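Udp-n-acetylglucosamine pyrophosphorylase (Trypanosoma brucei, PDB 4BQH) probably catalyses the formation of UDP-N-acetylglucosamine and diphosphate from UTP and N-acetylglucosamine 1-phosphate, the closing step of this nucleotide-sugar pathway. Local coordinates at residues L147-C152 / S196-E201. Sequence-based numbering, arbitrary orientation.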
loop_
_atom_site.group_PDB
_atom_site.type_symbol
_atom_site.label_atom_id
_atom_site.label_comp_id
_atom_site.label_asym_id
_atom_site.label_seq_id
_atom_site.Cartn_x
_atom_site.Cartn_y
_atom_site.Cartn_z
ATOM N N LEU A 147 -8.670 -10.459 -3.231
ATOM C CA LEU A 147 -7.796 -9.321 -3.441
ATOM C C LEU A 147 -6.324 -9.763 -3.556
ATOM O O LEU A 147 -5.628 -9.284 -4.444
ATOM C CB LEU A 147 -8.013 -8.255 -2.354
ATOM C CG LEU A 147 -9.419 -7.633 -2.345
ATOM C CD1 LEU A 147 -9.520 -6.761 -1.098
ATOM C CD2 LEU A 147 -9.699 -6.820 -3.598
ATOM N N PHE A 148 -5.863 -10.686 -2.707
ATOM C CA PHE A 148 -4.488 -11.221 -2.845
ATOM C C PHE A 148 -4.257 -11.798 -4.243
ATOM O O PHE A 148 -3.263 -11.501 -4.875
ATOM C CB PHE A 148 -4.153 -12.295 -1.804
ATOM C CG PHE A 148 -3.713 -11.761 -0.461
ATOM C CD1 PHE A 148 -2.750 -10.757 -0.364
ATOM C CD2 PHE A 148 -4.192 -12.339 0.722
ATOM C CE1 PHE A 148 -2.317 -10.299 0.886
ATOM C CE2 PHE A 148 -3.752 -11.886 1.984
ATOM C CZ PHE A 148 -2.819 -10.858 2.066
ATOM N N MET A 149 -5.198 -12.601 -4.727
ATOM C CA MET A 149 -5.019 -13.260 -6.008
ATOM C C MET A 149 -4.858 -12.259 -7.136
ATOM O O MET A 149 -3.974 -12.417 -7.971
ATOM C CB MET A 149 -6.192 -14.204 -6.300
ATOM C CG MET A 149 -6.065 -14.915 -7.634
ATOM S SD MET A 149 -7.207 -16.303 -7.590
ATOM C CE MET A 149 -6.827 -17.073 -9.160
ATOM N N MET A 150 -5.690 -11.215 -7.149
ATOM C CA MET A 150 -5.613 -10.209 -8.211
ATOM C C MET A 150 -4.295 -9.414 -8.147
ATOM O O MET A 150 -3.724 -9.104 -9.189
ATOM C CB MET A 150 -6.842 -9.303 -8.244
ATOM C CG MET A 150 -8.074 -10.012 -8.836
ATOM S SD MET A 150 -9.590 -9.026 -8.829
ATOM C CE MET A 150 -9.849 -8.877 -7.072
ATOM N N HIS A 151 -3.817 -9.113 -6.944
ATOM C CA HIS A 151 -2.486 -8.495 -6.800
ATOM C C HIS A 151 -1.401 -9.336 -7.412
ATOM O O HIS A 151 -0.567 -8.813 -8.155
ATOM C CB HIS A 151 -2.133 -8.173 -5.349
ATOM C CG HIS A 151 -2.375 -6.723 -4.971
ATOM N ND1 HIS A 151 -3.615 -6.188 -4.926
ATOM C CD2 HIS A 151 -1.497 -5.714 -4.593
ATOM C CE1 HIS A 151 -3.537 -4.869 -4.548
ATOM N NE2 HIS A 151 -2.250 -4.577 -4.352
ATOM N N CYS A 152 -1.409 -10.637 -7.131
ATOM C CA CYS A 152 -0.367 -11.532 -7.638
ATOM C C CYS A 152 -0.437 -11.701 -9.154
ATOM O O CYS A 152 0.595 -11.812 -9.824
ATOM C CB CYS A 152 -0.429 -12.890 -6.937
ATOM S SG CYS A 152 -0.063 -12.795 -5.166
ATOM N N SER A 196 -1.176 -22.142 -3.992
ATOM C CA SER A 196 0.082 -22.219 -4.748
ATOM C C SER A 196 0.655 -20.837 -5.056
ATOM O O SER A 196 1.131 -20.592 -6.169
ATOM C CB SER A 196 -0.109 -23.010 -6.056
ATOM O OG SER A 196 -0.550 -24.312 -5.724
ATOM N N TYR A 197 0.581 -19.943 -4.064
ATOM C CA TYR A 197 1.118 -18.568 -4.176
ATOM C C TYR A 197 0.581 -17.827 -5.383
ATOM O O TYR A 197 1.234 -16.936 -5.918
ATOM C CB TYR A 197 2.668 -18.557 -4.133
ATOM C CG TYR A 197 3.221 -19.292 -2.944
ATOM C CD1 TYR A 197 3.429 -18.651 -1.716
ATOM C CD2 TYR A 197 3.508 -20.654 -3.034
ATOM C CE1 TYR A 197 3.909 -19.357 -0.609
ATOM C CE2 TYR A 197 3.982 -21.357 -1.950
ATOM C CZ TYR A 197 4.179 -20.719 -0.746
ATOM O OH TYR A 197 4.680 -21.460 0.302
ATOM N N PHE A 198 -0.629 -18.199 -5.803
ATOM C CA PHE A 198 -1.351 -17.542 -6.913
ATOM C C PHE A 198 -0.525 -17.461 -8.191
ATOM O O PHE A 198 -0.663 -16.528 -8.984
ATOM C CB PHE A 198 -1.900 -16.169 -6.480
ATOM C CG PHE A 198 -2.730 -16.235 -5.215
ATOM C CD1 PHE A 198 -4.022 -16.764 -5.238
ATOM C CD2 PHE A 198 -2.201 -15.814 -3.994
ATOM C CE1 PHE A 198 -4.775 -16.842 -4.062
ATOM C CE2 PHE A 198 -2.953 -15.886 -2.817
ATOM C CZ PHE A 198 -4.240 -16.402 -2.863
ATOM N N GLY A 199 0.297 -18.478 -8.395
ATOM C CA GLY A 199 1.106 -18.574 -9.608
ATOM C C GLY A 199 2.505 -17.985 -9.491
ATOM O O GLY A 199 3.314 -18.141 -10.407
ATOM N N LEU A 200 2.788 -17.299 -8.378
ATOM C CA LEU A 200 4.135 -16.792 -8.094
ATOM C C LEU A 200 5.066 -17.904 -7.616
ATOM O O LEU A 200 4.612 -18.938 -7.140
ATOM C CB LEU A 200 4.103 -15.696 -7.019
ATOM C CG LEU A 200 3.271 -14.459 -7.371
ATOM C CD1 LEU A 200 3.244 -13.510 -6.179
ATOM C CD2 LEU A 200 3.829 -13.740 -8.585
ATOM N N GLU A 201 6.371 -17.686 -7.713
ATOM C CA GLU A 201 7.332 -18.594 -7.066
ATOM C C GLU A 201 7.347 -18.380 -5.561
ATOM O O GLU A 201 7.382 -17.247 -5.101
ATOM C CB GLU A 201 8.741 -18.349 -7.595
ATOM C CG GLU A 201 8.909 -18.519 -9.098
ATOM C CD GLU A 201 10.258 -17.996 -9.606
ATOM O OE1 GLU A 201 10.921 -17.177 -8.918
ATOM O OE2 GLU A 201 10.661 -18.390 -10.719
#
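In the GT-A-like nucleotidyltransferase fold of this pyrophosphorylase, the first turns of helix 147-166 receive Phe198, Leu200 and their loop, which links helix 185-194 to strand 205-209. The Phe198 ring lies against the backbone of Met149, whose CA sits 4.0 Å from the ring centroid and 21° off its normal, a CH-pi contact over one face. Chi1 of 180° sets Met149 CG anti to its backbone N; beyond CG the chain is extended, and it crosses the Phe198 side chain obliquely. Met149 CB meets Phe198 CD1 at 3.5 Å. Its SD makes an oblique Met-aromatic contact 5.2 Å from the Phe198 centroid. Phe148 CB approaches Phe198 CE2 at 3.9 Å. On the CD2 side of the ring comes Cys152, with SG oblique to the plane and CB 3.6 Å from Phe198 CB. The loop begins at a Schellman motif that ends helix 185-194, with Ser196 at C-prime; Tyr197, Phe198 and Gly199 also take positive phi, and the chain curls so that Leu200 N hydrogen-bonds to Tyr197 O. Leu200 then reaches the same cysteine, its CD1 3.5 Å from Cys152 SG. Phe192 meets both Phe148 and Phe198 edge-to-face, while Leu176 of strand 175-180 touches Cys152 and Leu200, joining this apolar layer to the central sheet. No hydrogen bond spans the two segments, but Arg156, farther along helix 147-166, donates one to Phe198 O.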